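Local atomic coordinates of hypothetic aldehyde deformylating oxygenase (Sulfolobus tokodaii, PDB entry 5V4T), a protein that binds iron(III) in a ferritin-like helical bundle and probably acts as an oxidoreductase with aldehyde deformylating oxygenase activity. Residues 44-47 against 48-52; 51-54 against 55-59; 141-144 against 145-149. All coordinates share one frame; numbering follows the deposited sequence.

Interaction 1 of 3, residues 44-47 against 48-52; sequences KIIA and NYSLQ
Ser50 OG, set against Ala47 and Ile46 where one helix gives way to the next, is held by a hydrogen bond with the carbonyl oxygen of Ala43, in the last turn of helix 34-46. The side chain gets there because OG lies between its own N and carbonyl carbon (chi1 63°), a rotamer that sends the hydroxyl back over the preceding helix end. There OG comes within 3.3 Å of Ala47 N and 3.7 Å of Ile46 CB.

The chain reverses at Ala47, which leaves helical geometry with positive phi, 51°, in the left-handed region. Leading into helix 49-67, Leu51 N makes a weak bond of 3.4 Å to Asn48 O. The result is a short turn linking two consecutive helices at the surface of the protein.

The apolar part of the contact comes from Leu51, which reaches back with both methyls: CD1 rests against the backbone of the turn, 3.7 Å from Ala47 CA, while CD2 lies 4.2 Å from Lys44 CG. Ile46 also packs on Trp98 and Arg99 of helix 98-128, and Ser50 on Phe151 of helix 132-155.

With no clear hydrogen bond between 44-47 and 48-52, their direct contact is mostly van der Waals, and the bond from Ser50 to Ala43 adds a polar tie between the two helices.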
loop_
_atom_site.group_PDB
_atom_site.type_symbol
_atom_site.label_atom_id
_atom_site.label_comp_id
_atom_site.label_asym_id
_atom_site.label_seq_id
_atom_site.Cartn_x
_atom_site.Cartn_y
_atom_site.Cartn_z
ATOM N N LYS A 44 5.605 13.535 -15.135
ATOM C CA LYS A 44 6.172 14.610 -15.910
ATOM C C LYS A 44 5.117 15.518 -16.546
ATOM O O LYS A 44 5.377 16.700 -16.787
ATOM C CB LYS A 44 7.131 14.038 -16.958
ATOM C CG LYS A 44 8.418 13.605 -16.320
ATOM C CD LYS A 44 9.557 13.411 -17.324
ATOM C CE LYS A 44 9.174 12.442 -18.380
ATOM N NZ LYS A 44 10.258 12.162 -19.331
ATOM N N ILE A 45 3.927 14.966 -16.718
ATOM C CA ILE A 45 2.812 15.734 -17.220
ATOM C C ILE A 45 2.265 16.653 -16.184
ATOM O O ILE A 45 2.225 17.876 -16.382
ATOM C CB ILE A 45 1.689 14.869 -17.790
ATOM C CG1 ILE A 45 2.168 14.231 -19.084
ATOM C CG2 ILE A 45 0.480 15.787 -18.087
ATOM C CD1 ILE A 45 1.231 13.188 -19.596
ATOM N N ILE A 46 1.893 16.063 -15.044
ATOM C CA ILE A 46 1.321 16.819 -13.900
ATOM C C ILE A 46 2.344 17.713 -13.235
ATOM O O ILE A 46 2.048 18.823 -12.868
ATOM C CB ILE A 46 0.762 15.861 -12.793
ATOM C CG1 ILE A 46 -0.219 14.837 -13.321
ATOM C CG2 ILE A 46 0.070 16.692 -11.716
ATOM C CD1 ILE A 46 -1.409 15.432 -14.018
ATOM N N ALA A 47 3.560 17.191 -13.099
ATOM C CA ALA A 47 4.782 17.957 -12.708
ATOM C C ALA A 47 4.709 18.810 -11.477
ATOM O O ALA A 47 5.350 19.869 -11.410
ATOM C CB ALA A 47 5.299 18.797 -13.886
ATOM N N ASN A 48 3.918 18.390 -10.516
ATOM C CA ASN A 48 3.917 19.139 -9.219
ATOM C C ASN A 48 4.467 18.223 -8.111
ATOM O O ASN A 48 5.578 17.649 -8.257
ATOM C CB ASN A 48 2.576 19.760 -8.866
ATOM C CG ASN A 48 1.416 18.824 -8.989
ATOM O OD1 ASN A 48 0.273 19.275 -8.836
ATOM N ND2 ASN A 48 1.661 17.500 -9.247
ATOM N N TYR A 49 3.686 17.977 -7.066
ATOM C CA TYR A 49 4.116 16.960 -6.099
ATOM C C TYR A 49 4.250 15.562 -6.755
ATOM O O TYR A 49 4.873 14.668 -6.147
ATOM C CB TYR A 49 3.075 16.853 -4.978
ATOM C CG TYR A 49 3.545 16.027 -3.800
ATOM C CD1 TYR A 49 4.475 16.556 -2.907
ATOM C CD2 TYR A 49 3.173 14.694 -3.627
ATOM C CE1 TYR A 49 4.949 15.801 -1.849
ATOM C CE2 TYR A 49 3.662 13.956 -2.559
ATOM C CZ TYR A 49 4.550 14.509 -1.697
ATOM O OH TYR A 49 5.034 13.766 -0.636
ATOM N N SER A 50 3.645 15.316 -7.940
ATOM C CA SER A 50 3.676 13.988 -8.518
ATOM C C SER A 50 5.107 13.441 -8.698
ATOM O O SER A 50 5.394 12.262 -8.513
ATOM C CB SER A 50 2.956 13.980 -9.882
ATOM O OG SER A 50 3.640 14.806 -10.752
ATOM N N LEU A 51 6.046 14.332 -9.013
ATOM C CA LEU A 51 7.417 13.897 -9.174
ATOM C C LEU A 51 8.062 13.491 -7.810
ATOM O O LEU A 51 8.778 12.513 -7.780
ATOM C CB LEU A 51 8.225 15.087 -9.796
ATOM C CG LEU A 51 7.750 15.528 -11.210
ATOM C CD1 LEU A 51 8.162 16.954 -11.473
ATOM C CD2 LEU A 51 8.275 14.619 -12.237
ATOM N N GLN A 52 7.765 14.235 -6.762
ATOM C CA GLN A 52 8.185 13.875 -5.411
ATOM C C GLN A 52 7.530 12.556 -5.011
ATOM O O GLN A 52 8.168 11.695 -4.424
ATOM C CB GLN A 52 7.900 14.985 -4.445
ATOM C CG GLN A 52 8.370 14.607 -3.059
ATOM C CD GLN A 52 8.636 15.762 -2.181
ATOM O OE1 GLN A 52 8.860 16.877 -2.625
ATOM N NE2 GLN A 52 8.584 15.508 -0.880
#

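Interaction 2 of 3, residues 51-54 against 55-59. With FE (Fe (III) ion), chain C.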
loop_
_atom_site.group_PDB
_atom_site.type_symbol
_atom_site.label_atom_id
_atom_site.label_comp_id
_atom_site.label_asym_id
_atom_site.label_seq_id
_atom_site.Cartn_x
_atom_site.Cartn_y
_atom_site.Cartn_z
ATOM N N LEU A 51 6.046 14.332 -9.013
ATOM C CA LEU A 51 7.417 13.897 -9.174
ATOM C C LEU A 51 8.062 13.491 -7.810
ATOM O O LEU A 51 8.778 12.513 -7.780
ATOM C CB LEU A 51 8.225 15.087 -9.796
ATOM C CG LEU A 51 7.750 15.528 -11.210
ATOM C CD1 LEU A 51 8.162 16.954 -11.473
ATOM C CD2 LEU A 51 8.275 14.619 -12.237
ATOM N N GLN A 52 7.765 14.235 -6.762
ATOM C CA GLN A 52 8.185 13.875 -5.411
ATOM C C GLN A 52 7.530 12.556 -5.011
ATOM O O GLN A 52 8.168 11.695 -4.424
ATOM C CB GLN A 52 7.900 14.985 -4.445
ATOM C CG GLN A 52 8.370 14.607 -3.059
ATOM C CD GLN A 52 8.636 15.762 -2.181
ATOM O OE1 GLN A 52 8.860 16.877 -2.625
ATOM N NE2 GLN A 52 8.584 15.508 -0.880
ATOM N N GLN A 53 6.269 12.389 -5.327
ATOM C CA GLN A 53 5.641 11.090 -4.991
ATOM C C GLN A 53 6.309 9.887 -5.615
ATOM O O GLN A 53 6.565 8.873 -5.008
ATOM C CB GLN A 53 4.132 11.090 -5.295
ATOM C CG GLN A 53 3.524 9.723 -4.928
ATOM C CD GLN A 53 2.022 9.673 -5.096
ATOM O OE1 GLN A 53 1.411 10.520 -5.769
ATOM N NE2 GLN A 53 1.453 8.578 -4.602
ATOM N N VAL A 54 6.620 9.995 -6.914
ATOM C CA VAL A 54 7.284 8.868 -7.549
ATOM C C VAL A 54 8.648 8.601 -6.925
ATOM O O VAL A 54 9.021 7.444 -6.709
ATOM C CB VAL A 54 7.448 9.174 -9.072
ATOM C CG1 VAL A 54 8.553 8.312 -9.713
ATOM C CG2 VAL A 54 6.123 8.995 -9.749
ATOM N N ILE A 55 9.402 9.643 -6.637
ATOM C CA ILE A 55 10.700 9.451 -5.935
ATOM C C ILE A 55 10.490 8.786 -4.578
ATOM O O ILE A 55 11.227 7.880 -4.226
ATOM C CB ILE A 55 11.445 10.776 -5.812
ATOM C CG1 ILE A 55 11.983 11.112 -7.227
ATOM C CG2 ILE A 55 12.563 10.694 -4.812
ATOM C CD1 ILE A 55 12.193 12.573 -7.367
ATOM N N GLU A 56 9.452 9.209 -3.847
ATOM C CA GLU A 56 9.160 8.635 -2.548
ATOM C C GLU A 56 8.775 7.185 -2.657
ATOM O O GLU A 56 9.185 6.368 -1.850
ATOM C CB GLU A 56 8.112 9.427 -1.764
ATOM C CG GLU A 56 8.668 10.731 -1.265
ATOM C CD GLU A 56 7.697 11.698 -0.719
ATOM O OE1 GLU A 56 6.484 11.631 -1.033
ATOM O OE2 GLU A 56 8.202 12.654 -0.052
ATOM N N GLU A 57 8.028 6.804 -3.684
ATOM C CA GLU A 57 7.689 5.405 -3.854
ATOM C C GLU A 57 8.953 4.545 -4.124
ATOM O O GLU A 57 9.060 3.422 -3.644
ATOM C CB GLU A 57 6.700 5.195 -4.963
ATOM C CG GLU A 57 5.373 5.919 -4.828
ATOM C CD GLU A 57 4.502 5.424 -3.664
ATOM O OE1 GLU A 57 4.665 4.265 -3.319
ATOM O OE2 GLU A 57 3.624 6.170 -3.211
ATOM N N ILE A 58 9.887 5.066 -4.906
ATOM C CA ILE A 58 11.148 4.405 -5.094
ATOM C C ILE A 58 11.899 4.287 -3.800
ATOM O O ILE A 58 12.468 3.259 -3.513
ATOM C CB ILE A 58 12.035 5.120 -6.116
ATOM C CG1 ILE A 58 11.315 5.046 -7.417
ATOM C CG2 ILE A 58 13.363 4.446 -6.204
ATOM C CD1 ILE A 58 11.887 5.939 -8.501
ATOM N N GLU A 59 11.961 5.350 -3.038
ATOM C CA GLU A 59 12.558 5.247 -1.712
ATOM C C GLU A 59 11.963 4.180 -0.800
ATOM O O GLU A 59 12.693 3.475 -0.040
ATOM C CB GLU A 59 12.460 6.615 -1.030
ATOM C CG GLU A 59 13.351 7.645 -1.638
ATOM C CD GLU A 59 13.264 8.957 -0.991
ATOM O OE1 GLU A 59 12.166 9.401 -0.527
ATOM O OE2 GLU A 59 14.351 9.560 -0.849
HETATM FE FE FE C . 2.476 6.116 -1.562
HETATM O O HOH W 1 2.322 4.056 -1.692
#
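Gln52 and Glu56, one helical turn apart, make the side-chain hydrogen bond between 51-54 and 55-59: Gln52 NE2 gives a nearly straight N-H (173°) to Glu56 OE2 at 3.0 Å. Glu56 OE2 lies close to the amide plane of Gln52, but the N-H comes in from above the carboxylate plane, 47° out of it, the two flat groups standing almost perpendicular. OE2 also forms a salt bridge with Arg147, and OE1 accepts from His148 NE2 and bonds weakly with Tyr49 OH. Were Glu56 replaced by an alanine, His148 NE2 would probably lose its carboxylate acceptor, with Gln52 and Arg147 each losing a partner.

Backbone bonds run in the regular i to i+4 pattern, among them Glu57 N to Gln53 O at 2.9 Å. This is one of the long helices of the ferritin-like bundle, and the face bearing Gln53 and Glu57 is turned to the metal.

Metal bonding belongs to Glu57. Its chain bends at chi2 (-67°), bringing OE2 to 2.0 Å from the iron, while OE1 stays back at 3.4 Å from the iron, so the carboxylate is monodentate. OE1 instead accepts a hydrogen bond of 2.9 Å from water 1, itself an iron ligand. Gln53 lies alongside, its NE2 3.5 Å from Glu57 OE2; its OE1 is bonded to His107, and NE2 weakly to Glu111.

Apolar contact lies on another face, where Val54 CG1 and Ile58 CD1 approach to 4.3 Å and Val54 packs on Ser39, Phe40 and Ala43 of helix 34-46.

Interaction 3 of 3, residues 141-144 against 145-149; sequences IIED and EARHV. With FE (Fe (III) ion), chain C.
Asp144 O accepts a hydrogen bond from His148 N at 3.0 Å and also lies over one face of the imidazole, 3.1 Å from His148 CD2. The ring's ND1 binds the iron at 2.2 Å, and Glu145 chelates the same ion through both OE1 and OE2. These two ligands form the Glu-x-x-His motif familiar from ferritin-like metal sites, with both side chains on the same helix face. The far nitrogen of His148, NE2, is bonded to Glu56.

Asp144 OD1 and Arg147 NH2 form a salt bridge at 2.8 Å, although the hydrogen bond within it is weak because its angle is only 125°. The bend at chi3 (-55°) folds the guanidinium back over the helix, with Asp144 CA over one face. Water 2 accepts from Arg147 NH1 at 2.7 Å. Arg147 NE bonds Tyr49 OH and NH2 also pairs with Glu56, while Asp144 OD2 is taken by His60.

Farther out, Ile141 CG2 lies beside Glu145 CG at 3.9 Å. Helix 132-155 is flanked here by helix 49-67, whose His60 and Phe64 meet Ile141, and by helix 98-128, whose Leu119 touches Ile141 and Ile142.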
loop_
_atom_site.group_PDB
_atom_site.type_symbol
_atom_site.label_atom_id
_atom_site.label_comp_id
_atom_site.label_asym_id
_atom_site.label_seq_id
_atom_site.Cartn_x
_atom_site.Cartn_y
_atom_site.Cartn_z
ATOM N N ILE A 141 7.385 6.063 6.183
ATOM C CA ILE A 141 6.467 5.769 5.106
ATOM C C ILE A 141 5.069 6.260 5.457
ATOM O O ILE A 141 4.387 6.843 4.633
ATOM C CB ILE A 141 6.477 4.267 4.782
ATOM C CG1 ILE A 141 7.836 3.860 4.241
ATOM C CG2 ILE A 141 5.367 3.940 3.781
ATOM C CD1 ILE A 141 8.012 2.339 4.091
ATOM N N ILE A 142 4.653 6.068 6.690
ATOM C CA ILE A 142 3.323 6.580 7.133
ATOM C C ILE A 142 3.242 8.065 6.888
ATOM O O ILE A 142 2.223 8.550 6.334
ATOM C CB ILE A 142 3.016 6.206 8.597
ATOM C CG1 ILE A 142 2.796 4.724 8.703
ATOM C CG2 ILE A 142 1.874 6.976 9.167
ATOM C CD1 ILE A 142 2.808 4.174 10.109
ATOM N N GLU A 143 4.274 8.813 7.283
ATOM C CA GLU A 143 4.263 10.254 7.035
ATOM C C GLU A 143 4.142 10.605 5.575
ATOM O O GLU A 143 3.349 11.495 5.199
ATOM C CB GLU A 143 5.479 10.889 7.666
ATOM C CG GLU A 143 5.518 12.391 7.647
ATOM C CD GLU A 143 6.753 12.913 8.416
ATOM O OE1 GLU A 143 7.776 12.194 8.536
ATOM O OE2 GLU A 143 6.679 14.051 8.888
ATOM N N ASP A 144 4.951 9.923 4.751
ATOM C CA ASP A 144 4.911 10.135 3.324
ATOM C C ASP A 144 3.524 9.829 2.794
ATOM O O ASP A 144 2.992 10.585 1.976
ATOM C CB ASP A 144 5.892 9.254 2.590
ATOM C CG ASP A 144 7.356 9.679 2.735
ATOM O OD1 ASP A 144 7.708 10.697 3.382
ATOM O OD2 ASP A 144 8.193 8.865 2.221
ATOM N N GLU A 145 2.939 8.715 3.235
ATOM C CA GLU A 145 1.667 8.271 2.679
ATOM C C GLU A 145 0.536 9.218 2.974
ATOM O O GLU A 145 -0.406 9.364 2.155
ATOM C CB GLU A 145 1.333 6.836 3.092
ATOM C CG GLU A 145 2.253 5.801 2.435
ATOM C CD GLU A 145 2.333 5.937 0.923
ATOM O OE1 GLU A 145 1.275 6.169 0.297
ATOM O OE2 GLU A 145 3.458 5.819 0.371
ATOM N N ALA A 146 0.570 9.892 4.117
ATOM C CA ALA A 146 -0.404 10.919 4.405
ATOM C C ALA A 146 -0.398 12.028 3.376
ATOM O O ALA A 146 -1.453 12.478 2.920
ATOM C CB ALA A 146 -0.216 11.484 5.814
ATOM N N ARG A 147 0.777 12.422 2.922
ATOM C CA ARG A 147 0.865 13.409 1.851
ATOM C C ARG A 147 0.474 12.846 0.528
ATOM O O ARG A 147 -0.142 13.545 -0.299
ATOM C CB ARG A 147 2.272 13.961 1.780
ATOM C CG ARG A 147 2.721 14.871 2.902
ATOM C CD ARG A 147 4.054 15.575 2.520
ATOM N NE ARG A 147 5.147 14.665 2.127
ATOM C CZ ARG A 147 6.004 14.049 2.955
ATOM N NH1 ARG A 147 5.916 14.181 4.254
ATOM N NH2 ARG A 147 6.937 13.259 2.473
ATOM N N HIS A 148 0.754 11.573 0.289
ATOM C CA HIS A 148 0.329 10.911 -0.941
ATOM C C HIS A 148 -1.199 10.932 -1.076
ATOM O O HIS A 148 -1.756 11.237 -2.113
ATOM C CB HIS A 148 0.852 9.502 -1.076
ATOM C CG HIS A 148 2.354 9.431 -1.206
ATOM N ND1 HIS A 148 3.044 8.261 -1.408
ATOM C CD2 HIS A 148 3.289 10.413 -1.099
ATOM C CE1 HIS A 148 4.333 8.523 -1.479
ATOM N NE2 HIS A 148 4.514 9.818 -1.281
ATOM N N VAL A 149 -1.876 10.571 -0.017
ATOM C CA VAL A 149 -3.314 10.573 -0.038
ATOM C C VAL A 149 -3.914 11.956 -0.237
ATOM O O VAL A 149 -4.828 12.117 -1.061
ATOM C CB VAL A 149 -3.825 9.905 1.270
ATOM C CG1 VAL A 149 -5.339 10.089 1.373
ATOM C CG2 VAL A 149 -3.468 8.450 1.271
HETATM FE FE FE C . 2.476 6.116 -1.562
HETATM O O HOH W 2 8.239 13.394 5.455
HETATM O O HOH W 1 2.322 4.056 -1.692
#

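Overall arrangement
Interactions 2 and 3 face each other across the iron, their centres 11 Å apart. Glu57 from one and Glu145 and His148 from the other share the iron, on which water 1 also sits, hydrogen-bonded to Glu57 OE1; Glu111 of helix 98-128 completes the protein ligands. Behind them runs a second shell: Glu56 OE1 is 2.7 Å from His148 NE2, and Glu56 OE2 is 2.9 Å from Arg147 NH2. Interaction 1 lies one step beyond, its Ser50 side chain about 11 Å from the iron. It joins this network through Tyr49, whose OH is 2.9 Å from Arg147 NE. Leu51 and Gln52 belong to both interactions 1 and 2, so the corner leads straight into the iron-binding helix.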